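Local coordinates for protein RcdA (Caulobacter vibrioides, PDB 3CTW) that probably acts as a protein-binding factor in the regulated proteolysis of the cell-cycle regulator CtrA, at residues Glu24-Glu32 / Ser79-Val87; Glu66-Val77 / Leu122-Tyr133. All coordinates share one frame; numbering follows the deposited sequence.

Contact 1: residues Glu24-Glu32 / Ser79-Val87. With EDO (1,2-ethanediol), chain F.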
loop_
_atom_site.group_PDB
_atom_site.type_symbol
_atom_site.label_atom_id
_atom_site.label_comp_id
_atom_site.label_asym_id
_atom_site.label_seq_id
_atom_site.Cartn_x
_atom_site.Cartn_y
_atom_site.Cartn_z
ATOM N N GLU A 24 -9.158 10.878 -16.729
ATOM C CA GLU A 24 -10.471 10.481 -17.162
ATOM C C GLU A 24 -11.045 9.243 -16.555
ATOM O O GLU A 24 -12.108 9.254 -15.969
ATOM C CB GLU A 24 -10.427 10.115 -18.635
ATOM N N LEU A 25 -10.315 8.165 -16.714
ATOM C CA LEU A 25 -10.688 6.914 -16.130
ATOM C C LEU A 25 -10.061 6.736 -14.758
ATOM O O LEU A 25 -10.720 6.773 -13.740
ATOM C CB LEU A 25 -10.263 5.819 -17.061
ATOM C CG LEU A 25 -10.933 4.571 -16.602
ATOM C CD1 LEU A 25 -10.315 3.373 -17.237
ATOM C CD2 LEU A 25 -10.737 4.578 -15.140
ATOM N N PHE A 26 -8.770 6.542 -14.712
ATOM C CA PHE A 26 -8.138 6.569 -13.425
ATOM C C PHE A 26 -8.962 7.555 -12.620
ATOM O O PHE A 26 -9.613 7.211 -11.647
ATOM C CB PHE A 26 -6.715 7.076 -13.544
ATOM C CG PHE A 26 -6.015 7.160 -12.242
ATOM C CD1 PHE A 26 -5.493 6.037 -11.664
ATOM C CD2 PHE A 26 -5.915 8.356 -11.578
ATOM C CE1 PHE A 26 -4.856 6.109 -10.462
ATOM C CE2 PHE A 26 -5.274 8.433 -10.372
ATOM C CZ PHE A 26 -4.746 7.307 -9.813
ATOM N N ASP A 27 -8.950 8.803 -13.057
ATOM C CA ASP A 27 -9.550 9.861 -12.278
ATOM C C ASP A 27 -10.912 9.468 -11.745
ATOM O O ASP A 27 -11.353 9.980 -10.716
ATOM C CB ASP A 27 -9.674 11.127 -13.117
ATOM C CG ASP A 27 -9.888 12.361 -12.272
ATOM O OD1 ASP A 27 -9.507 12.354 -11.078
ATOM O OD2 ASP A 27 -10.415 13.357 -12.818
ATOM N N ARG A 28 -11.574 8.556 -12.452
ATOM C CA ARG A 28 -12.905 8.111 -12.057
ATOM C C ARG A 28 -12.809 7.030 -10.989
ATOM O O ARG A 28 -13.489 7.093 -9.969
ATOM C CB ARG A 28 -13.717 7.609 -13.261
ATOM C CG ARG A 28 -15.207 7.694 -13.021
ATOM C CD ARG A 28 -15.987 6.721 -13.884
ATOM N NE ARG A 28 -15.901 7.032 -15.306
ATOM C CZ ARG A 28 -15.172 6.344 -16.180
ATOM N NH1 ARG A 28 -14.451 5.297 -15.781
ATOM N NH2 ARG A 28 -15.164 6.703 -17.456
ATOM N N THR A 29 -11.944 6.051 -11.229
ATOM C CA THR A 29 -11.786 4.910 -10.328
ATOM C C THR A 29 -11.101 5.287 -9.004
ATOM O O THR A 29 -11.235 4.576 -8.008
ATOM C CB THR A 29 -11.060 3.721 -11.020
ATOM O OG1 THR A 29 -11.020 2.595 -10.132
ATOM C CG2 THR A 29 -9.667 4.085 -11.347
ATOM N N PHE A 30 -10.385 6.411 -8.996
ATOM C CA PHE A 30 -9.859 6.980 -7.749
ATOM C C PHE A 30 -10.990 7.448 -6.837
ATOM O O PHE A 30 -10.932 7.271 -5.615
ATOM C CB PHE A 30 -8.926 8.161 -8.034
ATOM C CG PHE A 30 -8.285 8.739 -6.797
ATOM C CD1 PHE A 30 -7.130 8.184 -6.284
ATOM C CD2 PHE A 30 -8.831 9.838 -6.147
ATOM C CE1 PHE A 30 -6.530 8.698 -5.147
ATOM C CE2 PHE A 30 -8.233 10.352 -5.009
ATOM C CZ PHE A 30 -7.085 9.776 -4.509
ATOM N N GLU A 31 -11.992 8.086 -7.438
ATOM C CA GLU A 31 -13.137 8.604 -6.700
ATOM C C GLU A 31 -13.974 7.461 -6.142
ATOM O O GLU A 31 -14.543 7.570 -5.049
ATOM C CB GLU A 31 -14.004 9.493 -7.592
ATOM C CG GLU A 31 -13.333 10.739 -8.124
ATOM C CD GLU A 31 -14.231 11.499 -9.087
ATOM O OE1 GLU A 31 -15.475 11.429 -8.934
ATOM O OE2 GLU A 31 -13.690 12.159 -10.001
ATOM N N GLU A 32 -14.038 6.359 -6.892
ATOM C CA GLU A 32 -14.759 5.161 -6.461
ATOM C C GLU A 32 -14.058 4.499 -5.281
ATOM O O GLU A 32 -14.711 4.011 -4.348
ATOM C CB GLU A 32 -14.886 4.156 -7.611
ATOM C CG GLU A 32 -15.738 2.922 -7.281
ATOM C CD GLU A 32 -15.740 1.884 -8.392
ATOM O OE1 GLU A 32 -16.595 0.976 -8.365
ATOM O OE2 GLU A 32 -14.877 1.974 -9.292
ATOM N N SER A 79 -3.961 1.851 -1.535
ATOM C CA SER A 79 -2.515 1.904 -1.709
ATOM C C SER A 79 -2.124 2.018 -3.180
ATOM O O SER A 79 -1.174 2.724 -3.523
ATOM C CB SER A 79 -1.860 0.668 -1.093
ATOM O OG SER A 79 -2.173 0.544 0.280
ATOM N N TRP A 80 -2.875 1.341 -4.042
ATOM C CA TRP A 80 -2.588 1.330 -5.461
ATOM C C TRP A 80 -2.871 2.710 -6.065
ATOM O O TRP A 80 -2.032 3.282 -6.762
ATOM C CB TRP A 80 -3.418 0.240 -6.148
ATOM C CG TRP A 80 -2.975 -0.022 -7.549
ATOM C CD1 TRP A 80 -2.060 -0.937 -7.949
ATOM C CD2 TRP A 80 -3.415 0.656 -8.739
ATOM N NE1 TRP A 80 -1.901 -0.881 -9.311
ATOM C CE2 TRP A 80 -2.720 0.091 -9.819
ATOM C CE3 TRP A 80 -4.329 1.683 -8.990
ATOM C CZ2 TRP A 80 -2.911 0.515 -11.136
ATOM C CZ3 TRP A 80 -4.521 2.105 -10.299
ATOM C CH2 TRP A 80 -3.817 1.521 -11.355
ATOM N N LEU A 81 -4.057 3.231 -5.759
ATOM C CA LEU A 81 -4.537 4.504 -6.277
ATOM C C LEU A 81 -3.700 5.689 -5.812
ATOM O O LEU A 81 -3.494 6.637 -6.563
ATOM C CB LEU A 81 -5.976 4.722 -5.821
ATOM C CG LEU A 81 -7.191 4.266 -6.628
ATOM C CD1 LEU A 81 -7.030 2.864 -7.118
ATOM C CD2 LEU A 81 -8.416 4.348 -5.716
ATOM N N LEU A 82 -3.226 5.639 -4.570
ATOM C CA LEU A 82 -2.434 6.731 -4.012
ATOM C C LEU A 82 -1.007 6.751 -4.566
ATOM O O LEU A 82 -0.437 7.824 -4.780
ATOM C CB LEU A 82 -2.424 6.668 -2.481
ATOM C CG LEU A 82 -3.731 6.971 -1.756
ATOM C CD1 LEU A 82 -3.607 6.455 -0.359
ATOM C CD2 LEU A 82 -4.064 8.455 -1.761
ATOM N N VAL A 83 -0.456 5.565 -4.818
ATOM C CA VAL A 83 0.868 5.438 -5.420
ATOM C C VAL A 83 0.851 5.917 -6.869
ATOM O O VAL A 83 1.709 6.692 -7.285
ATOM C CB VAL A 83 1.410 3.989 -5.338
ATOM C CG1 VAL A 83 2.611 3.809 -6.242
ATOM C CG2 VAL A 83 1.787 3.646 -3.911
ATOM N N GLN A 84 -0.166 5.497 -7.609
ATOM C CA GLN A 84 -0.322 5.909 -8.988
ATOM C C GLN A 84 -0.586 7.405 -9.098
ATOM O O GLN A 84 -0.212 8.023 -10.095
ATOM C CB GLN A 84 -1.434 5.110 -9.667
ATOM C CG GLN A 84 -1.170 3.612 -9.782
ATOM C CD GLN A 84 0.080 3.292 -10.579
ATOM O OE1 GLN A 84 0.893 2.464 -10.170
ATOM N NE2 GLN A 84 0.245 3.948 -11.718
ATOM N N ARG A 85 -1.210 7.987 -8.071
ATOM C CA ARG A 85 -1.399 9.437 -8.018
ATOM C C ARG A 85 -0.072 10.128 -7.702
ATOM O O ARG A 85 0.236 11.175 -8.273
ATOM C CB ARG A 85 -2.469 9.839 -6.993
ATOM C CG ARG A 85 -2.854 11.318 -7.087
ATOM C CD ARG A 85 -3.800 11.759 -6.011
ATOM N NE ARG A 85 -3.212 11.657 -4.687
ATOM C CZ ARG A 85 -3.856 11.966 -3.567
ATOM N NH1 ARG A 85 -5.102 12.405 -3.631
ATOM N NH2 ARG A 85 -3.260 11.839 -2.386
ATOM N N ALA A 86 0.709 9.523 -6.807
ATOM C CA ALA A 86 2.019 10.059 -6.429
ATOM C C ALA A 86 2.969 10.050 -7.624
ATOM O O ALA A 86 3.802 10.936 -7.774
ATOM C CB ALA A 86 2.613 9.264 -5.257
ATOM N N VAL A 87 2.805 9.045 -8.481
ATOM C CA VAL A 87 3.557 8.935 -9.721
ATOM C C VAL A 87 3.063 9.984 -10.719
ATOM O O VAL A 87 3.855 10.587 -11.438
ATOM C CB VAL A 87 3.420 7.520 -10.325
ATOM C CG1 VAL A 87 3.991 7.474 -11.725
ATOM C CG2 VAL A 87 4.101 6.491 -9.433
HETATM C C1 EDO F . -7.084 12.829 -8.586
HETATM O O1 EDO F . -7.350 11.863 -9.618
HETATM C C2 EDO F . -8.265 12.927 -7.618
HETATM O O2 EDO F . -9.519 13.030 -8.312
#

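Contact 2: residues Glu66-Val77 / Leu122-Tyr133. With EDO (1,2-ethanediol), chain G; EDO (1,2-ethanediol), chain D.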
loop_
_atom_site.group_PDB
_atom_site.type_symbol
_atom_site.label_atom_id
_atom_site.label_comp_id
_atom_site.label_asym_id
_atom_site.label_seq_id
_atom_site.Cartn_x
_atom_site.Cartn_y
_atom_site.Cartn_z
ATOM N N GLU A 66 -15.409 -11.592 7.105
ATOM C CA GLU A 66 -15.726 -10.874 5.871
ATOM C C GLU A 66 -15.514 -9.368 5.974
ATOM O O GLU A 66 -15.336 -8.690 4.957
ATOM C CB GLU A 66 -17.152 -11.177 5.415
ATOM C CG GLU A 66 -17.340 -12.567 4.864
ATOM C CD GLU A 66 -16.764 -12.694 3.463
ATOM O OE1 GLU A 66 -15.565 -12.400 3.297
ATOM O OE2 GLU A 66 -17.501 -13.066 2.528
ATOM N N SER A 67 -15.534 -8.853 7.202
ATOM C CA SER A 67 -15.176 -7.470 7.460
ATOM C C SER A 67 -13.682 -7.275 7.243
ATOM O O SER A 67 -13.265 -6.243 6.719
ATOM C CB SER A 67 -15.570 -7.065 8.881
ATOM O OG SER A 67 -16.980 -7.064 9.022
ATOM N N MET A 68 -12.892 -8.289 7.607
ATOM C CA MET A 68 -11.434 -8.239 7.459
ATOM C C MET A 68 -11.064 -8.247 5.985
ATOM O O MET A 68 -10.169 -7.511 5.556
ATOM C CB MET A 68 -10.746 -9.440 8.119
ATOM C CG MET A 68 -11.056 -9.683 9.586
ATOM S SD MET A 68 -10.540 -8.381 10.722
ATOM C CE MET A 68 -10.871 -9.196 12.280
ATOM N N ARG A 69 -11.765 -9.084 5.216
ATOM C CA ARG A 69 -11.504 -9.239 3.795
ATOM C C ARG A 69 -11.827 -7.952 3.050
ATOM O O ARG A 69 -11.104 -7.562 2.140
ATOM C CB ARG A 69 -12.306 -10.404 3.212
ATOM C CG ARG A 69 -11.810 -10.834 1.823
ATOM C CD ARG A 69 -12.776 -11.776 1.105
ATOM N NE ARG A 69 -13.278 -12.837 1.980
ATOM C CZ ARG A 69 -12.678 -14.008 2.180
ATOM N NH1 ARG A 69 -11.539 -14.300 1.561
ATOM N NH2 ARG A 69 -13.224 -14.893 3.006
ATOM N N LEU A 70 -12.902 -7.297 3.474
ATOM C CA LEU A 70 -13.327 -6.035 2.906
ATOM C C LEU A 70 -12.287 -4.921 3.129
ATOM O O LEU A 70 -11.923 -4.209 2.189
ATOM C CB LEU A 70 -14.674 -5.650 3.513
ATOM C CG LEU A 70 -15.342 -4.354 3.075
ATOM C CD1 LEU A 70 -15.695 -4.456 1.612
ATOM C CD2 LEU A 70 -16.582 -4.079 3.921
ATOM N N THR A 71 -11.794 -4.800 4.361
ATOM C CA THR A 71 -10.870 -3.720 4.709
ATOM C C THR A 71 -9.485 -3.963 4.126
ATOM O O THR A 71 -8.806 -3.019 3.724
ATOM C CB THR A 71 -10.755 -3.498 6.222
ATOM O OG1 THR A 71 -10.424 -4.734 6.848
ATOM C CG2 THR A 71 -12.058 -3.013 6.792
ATOM N N THR A 72 -9.090 -5.231 4.060
ATOM C CA THR A 72 -7.838 -5.609 3.430
ATOM C C THR A 72 -7.892 -5.340 1.931
ATOM O O THR A 72 -6.980 -4.728 1.397
ATOM C CB THR A 72 -7.487 -7.077 3.685
ATOM O OG1 THR A 72 -7.551 -7.351 5.090
ATOM C CG2 THR A 72 -6.094 -7.384 3.172
ATOM N N ARG A 73 -8.980 -5.747 1.277
ATOM C CA ARG A 73 -9.155 -5.515 -0.158
ATOM C C ARG A 73 -9.085 -4.023 -0.479
ATOM O O ARG A 73 -8.451 -3.623 -1.453
ATOM C CB ARG A 73 -10.472 -6.110 -0.651
ATOM C CG ARG A 73 -10.720 -5.977 -2.146
ATOM C CD ARG A 73 -12.070 -6.587 -2.553
ATOM N NE ARG A 73 -12.080 -8.039 -2.381
ATOM C CZ ARG A 73 -13.159 -8.746 -2.052
ATOM N NH1 ARG A 73 -14.322 -8.132 -1.849
ATOM N NH2 ARG A 73 -13.070 -10.063 -1.901
ATOM N N LEU A 74 -9.707 -3.206 0.368
ATOM C CA LEU A 74 -9.737 -1.760 0.169
ATOM C C LEU A 74 -8.376 -1.130 0.439
ATOM O O LEU A 74 -8.024 -0.120 -0.170
ATOM C CB LEU A 74 -10.779 -1.121 1.080
ATOM C CG LEU A 74 -12.253 -1.291 0.721
ATOM C CD1 LEU A 74 -13.085 -0.857 1.902
ATOM C CD2 LEU A 74 -12.631 -0.498 -0.522
ATOM N N MET A 75 -7.612 -1.740 1.344
ATOM C CA MET A 75 -6.261 -1.286 1.643
ATOM C C MET A 75 -5.372 -1.392 0.412
ATOM O O MET A 75 -4.630 -0.468 0.124
ATOM C CB MET A 75 -5.665 -2.088 2.804
ATOM C CG MET A 75 -4.282 -1.629 3.286
ATOM S SD MET A 75 -2.909 -2.334 2.345
ATOM C CE MET A 75 -2.880 -4.034 2.929
ATOM N N GLN A 76 -5.473 -2.514 -0.311
ATOM C CA GLN A 76 -4.736 -2.731 -1.555
ATOM C C GLN A 76 -5.096 -1.704 -2.624
ATOM O O GLN A 76 -4.228 -1.193 -3.336
ATOM C CB GLN A 76 -5.004 -4.143 -2.096
ATOM C CG GLN A 76 -3.916 -5.166 -1.814
ATOM C CD GLN A 76 -3.864 -5.575 -0.360
ATOM O OE1 GLN A 76 -4.729 -5.196 0.428
ATOM N NE2 GLN A 76 -2.840 -6.349 0.008
ATOM N N VAL A 77 -6.384 -1.406 -2.724
ATOM C CA VAL A 77 -6.883 -0.498 -3.740
ATOM C C VAL A 77 -6.489 0.939 -3.414
ATOM O O VAL A 77 -5.970 1.662 -4.273
ATOM C CB VAL A 77 -8.407 -0.626 -3.910
ATOM C CG1 VAL A 77 -8.897 0.378 -4.918
ATOM C CG2 VAL A 77 -8.768 -2.032 -4.360
ATOM N N LEU A 122 -23.207 -4.822 4.741
ATOM C CA LEU A 122 -21.911 -5.471 4.550
ATOM C C LEU A 122 -21.875 -6.167 3.199
ATOM O O LEU A 122 -20.875 -6.095 2.491
ATOM C CB LEU A 122 -21.640 -6.482 5.671
ATOM C CG LEU A 122 -20.221 -6.955 6.046
ATOM C CD1 LEU A 122 -19.482 -7.681 4.907
ATOM C CD2 LEU A 122 -19.400 -5.782 6.518
ATOM N N MET A 123 -22.982 -6.808 2.839
ATOM C CA MET A 123 -23.074 -7.510 1.584
ATOM C C MET A 123 -22.906 -6.571 0.388
ATOM O O MET A 123 -22.242 -6.931 -0.577
ATOM C CB MET A 123 -24.387 -8.274 1.495
ATOM C CG MET A 123 -24.365 -9.330 0.430
ATOM S SD MET A 123 -23.456 -10.789 0.981
ATOM C CE MET A 123 -24.717 -11.585 1.983
ATOM N N ASN A 124 -23.480 -5.366 0.476
ATOM C CA ASN A 124 -23.382 -4.365 -0.598
ATOM C C ASN A 124 -21.949 -3.868 -0.812
ATOM O O ASN A 124 -21.443 -3.843 -1.935
ATOM C CB ASN A 124 -24.272 -3.151 -0.307
ATOM C CG ASN A 124 -25.758 -3.448 -0.421
ATOM O OD1 ASN A 124 -26.166 -4.411 -1.069
ATOM N ND2 ASN A 124 -26.579 -2.590 0.195
ATOM N N LEU A 125 -21.300 -3.468 0.282
ATOM C CA LEU A 125 -19.935 -2.945 0.251
ATOM C C LEU A 125 -18.946 -3.995 -0.222
ATOM O O LEU A 125 -17.939 -3.669 -0.837
ATOM C CB LEU A 125 -19.513 -2.453 1.638
ATOM C CG LEU A 125 -20.261 -1.279 2.246
ATOM C CD1 LEU A 125 -19.932 -1.191 3.709
ATOM C CD2 LEU A 125 -19.925 0.012 1.545
ATOM N N LEU A 126 -19.239 -5.256 0.063
ATOM C CA LEU A 126 -18.398 -6.347 -0.383
ATOM C C LEU A 126 -18.497 -6.554 -1.891
ATOM O O LEU A 126 -17.498 -6.827 -2.560
ATOM C CB LEU A 126 -18.774 -7.625 0.362
ATOM C CG LEU A 126 -17.769 -8.770 0.393
ATOM C CD1 LEU A 126 -16.409 -8.390 0.986
ATOM C CD2 LEU A 126 -18.382 -9.900 1.207
ATOM N N GLN A 127 -19.704 -6.378 -2.423
ATOM C CA GLN A 127 -19.950 -6.500 -3.855
ATOM C C GLN A 127 -19.390 -5.309 -4.634
ATOM O O GLN A 127 -18.955 -5.454 -5.771
ATOM C CB GLN A 127 -21.445 -6.662 -4.122
ATOM C CG GLN A 127 -22.012 -7.984 -3.641
ATOM C CD GLN A 127 -23.516 -8.065 -3.795
ATOM O OE1 GLN A 127 -24.234 -8.366 -2.845
ATOM N NE2 GLN A 127 -24.001 -7.789 -4.996
ATOM N N ARG A 128 -19.392 -4.137 -4.003
ATOM C CA ARG A 128 -18.836 -2.922 -4.614
ATOM C C ARG A 128 -17.321 -3.014 -4.651
ATOM O O ARG A 128 -16.692 -2.616 -5.648
ATOM C CB ARG A 128 -19.264 -1.645 -3.865
ATOM C CG ARG A 128 -20.757 -1.336 -3.917
ATOM C CD ARG A 128 -21.148 -0.285 -2.874
ATOM N NE ARG A 128 -20.521 1.019 -3.099
ATOM C CZ ARG A 128 -20.560 2.033 -2.229
ATOM N NH1 ARG A 128 -21.190 1.912 -1.073
ATOM N NH2 ARG A 128 -19.964 3.179 -2.510
ATOM N N SER A 129 -16.740 -3.560 -3.576
ATOM C CA SER A 129 -15.283 -3.710 -3.468
ATOM C C SER A 129 -14.718 -4.716 -4.463
ATOM O O SER A 129 -13.600 -4.561 -4.940
ATOM C CB SER A 129 -14.867 -4.111 -2.054
ATOM O OG SER A 129 -15.367 -5.389 -1.690
ATOM N N GLU A 130 -15.505 -5.741 -4.765
ATOM C CA GLU A 130 -15.116 -6.739 -5.739
ATOM C C GLU A 130 -15.069 -6.131 -7.129
ATOM O O GLU A 130 -14.154 -6.414 -7.897
ATOM C CB GLU A 130 -16.074 -7.927 -5.706
ATOM C CG GLU A 130 -15.822 -8.882 -4.552
ATOM C CD GLU A 130 -16.920 -9.903 -4.392
ATOM O OE1 GLU A 130 -17.644 -10.147 -5.382
ATOM O OE2 GLU A 130 -17.061 -10.456 -3.276
ATOM N N ARG A 131 -16.059 -5.299 -7.449
ATOM C CA ARG A 131 -16.137 -4.634 -8.748
ATOM C C ARG A 131 -15.067 -3.563 -8.890
ATOM O O ARG A 131 -14.574 -3.302 -9.988
ATOM C CB ARG A 131 -17.535 -4.046 -8.977
ATOM C CG ARG A 131 -18.475 -5.031 -9.584
ATOM C CD ARG A 131 -19.757 -4.360 -10.021
ATOM N NE ARG A 131 -20.762 -4.366 -8.966
ATOM C CZ ARG A 131 -20.975 -3.365 -8.117
ATOM N NH1 ARG A 131 -20.259 -2.244 -8.184
ATOM N NH2 ARG A 131 -21.919 -3.484 -7.198
ATOM N N LEU A 132 -14.694 -2.977 -7.759
ATOM C CA LEU A 132 -13.631 -1.984 -7.723
ATOM C C LEU A 132 -12.257 -2.643 -7.883
ATOM O O LEU A 132 -11.377 -2.094 -8.550
ATOM C CB LEU A 132 -13.701 -1.184 -6.419
ATOM C CG LEU A 132 -12.541 -0.219 -6.111
ATOM C CD1 LEU A 132 -12.474 0.943 -7.096
ATOM C CD2 LEU A 132 -12.666 0.288 -4.691
ATOM N N TYR A 133 -12.112 -3.828 -7.297
ATOM C CA TYR A 133 -10.854 -4.544 -7.300
ATOM C C TYR A 133 -10.407 -4.963 -8.698
ATOM O O TYR A 133 -9.281 -4.673 -9.109
ATOM C CB TYR A 133 -10.943 -5.770 -6.394
ATOM C CG TYR A 133 -9.623 -6.468 -6.209
ATOM C CD1 TYR A 133 -8.691 -5.995 -5.288
ATOM C CD2 TYR A 133 -9.297 -7.599 -6.959
ATOM C CE1 TYR A 133 -7.469 -6.624 -5.121
ATOM C CE2 TYR A 133 -8.082 -8.233 -6.797
ATOM C CZ TYR A 133 -7.172 -7.742 -5.875
ATOM O OH TYR A 133 -5.957 -8.363 -5.699
HETATM C C1 EDO G . -23.584 -0.393 1.692
HETATM O O1 EDO G . -23.728 -0.015 0.307
HETATM C C2 EDO G . -24.701 0.166 2.576
HETATM O O2 EDO G . -24.163 1.171 3.449
HETATM C C1 EDO D . -0.548 -3.414 -3.338
HETATM O O1 EDO D . -1.680 -3.358 -4.215
HETATM C C2 EDO D . -0.107 -1.992 -3.033
HETATM O O2 EDO D . 0.076 -1.264 -4.253
#

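Contact 1: residues Glu24-Glu32 / Ser79-Val87
Leu81 is the bump that helix 57-88 pushes at the N-terminal turns of helix 26-44, and it presses against the backbone at Thr29 and Phe30. Its CD2 comes to 3.6 Å from Phe30 CA and lies equally near the carbonyl oxygen of Thr29, while its CB passes 3.7 Å from Phe30 CD1. Two phenylalanine rings reach past it to the opposing backbone. Phe26 holds CG anti to its own N (chi1 179°), which swings the ring out across the gap into the hollow between Trp80, Leu81 and Gln84. There its CZ lies 3.5 Å from the carbonyl oxygen of Leu81, which meets the ring at the edge, in its plane, and CE1 lies 3.7 Å from Gln84 CB. Trp80 CZ3 also approaches the Phe26 edge. The segments run roughly antiparallel, their axes crossing at -140° in a bundle of long helices; helix 120-145 adds Leu132 against Thr29 and Val136 against Trp80. One turn on, Phe30 fills the next hollow, between Leu81, Leu82 and Arg85. Leu82 CD2 touches the ring edge, whereas Arg85 NH1 reaches Phe30 CZ at 3.4 Å, with guanidinium and ring planes 37° apart. The same NH1 forms a salt bridge with Glu91 of the second subunit, which also packs on Phe30. Ethanediol, probably from the crystallisation liquor, lies against Phe30, its C2 3.5 Å from CD2, and both its hydroxyls donate to Asp27 OD1, O1 at 2.7 Å.

Contact 2: residues Glu66-Val77 / Leu122-Tyr133
Ser129 OG joins the two helices: it accepts a hydrogen bond from Arg73 NH1 at 2.9 Å (N-H...O angle 151°) and donates its own proton to Leu126 O at 2.7 Å. The hydroxyl lies in the guanidinium plane of Arg73, at its edge. With OG set between the backbone N and the carbonyl carbon (chi1 64°), Ser129 can reach back to the preceding turn, where Leu126 O also accepts the helical bond from Glu130 N. Arg73 extends to CD and then bends at chi3, laying one guanidinium face against Glu130 CG, 3.2 Å from NH1; the salt bridge to the Glu130 carboxylate is long. Tyr133 CD1 meets the aliphatic part of this arginine at CG. One turn earlier, Leu70 drops among Leu122, Leu125, Leu126 and Ser129, its CD1 3.4 Å from Leu125 O and its CD2 near Leu125 CB, while its side chain slides past that of Leu122 in the opposite direction. Glu66 crosses Leu126 at about a right angle, while OE1 of this glutamate holds Arg69 NE in a straight 2.7 Å salt bridge along its own helix. Toward the other end, Val77 CG1 packs 3.8 Å from Leu132 CD2. Helix 26-44 adds Thr40 against both Leu70 and Leu74. Leu70 and Arg73 are thus successive knobs in four-residue holes, and with the axes 32° from parallel this is knobs-into-holes packing within an all-helical bundle.

In the fold
From the N terminus, the chain enters helix 26-44 with the first segment of contact 1, passes the short helix 47-52 and returns along helix 57-88. That helix carries Glu66-Val77 of contact 2 and, just beyond it, Ser79-Val87, which closes the first loop back onto Glu24-Glu32. A connection that includes unmodelled residues 103-113 then leads to helix 120-145, where Leu122-Tyr133 closes contact 2. The two closures therefore cross, their segments alternating along the sequence. Their centres lie about 17 Å apart, yet they touch where Leu132 of contact 2 packs on Glu32 of contact 1. Helix 57-88 serves both, tying all three long helices into one bundle.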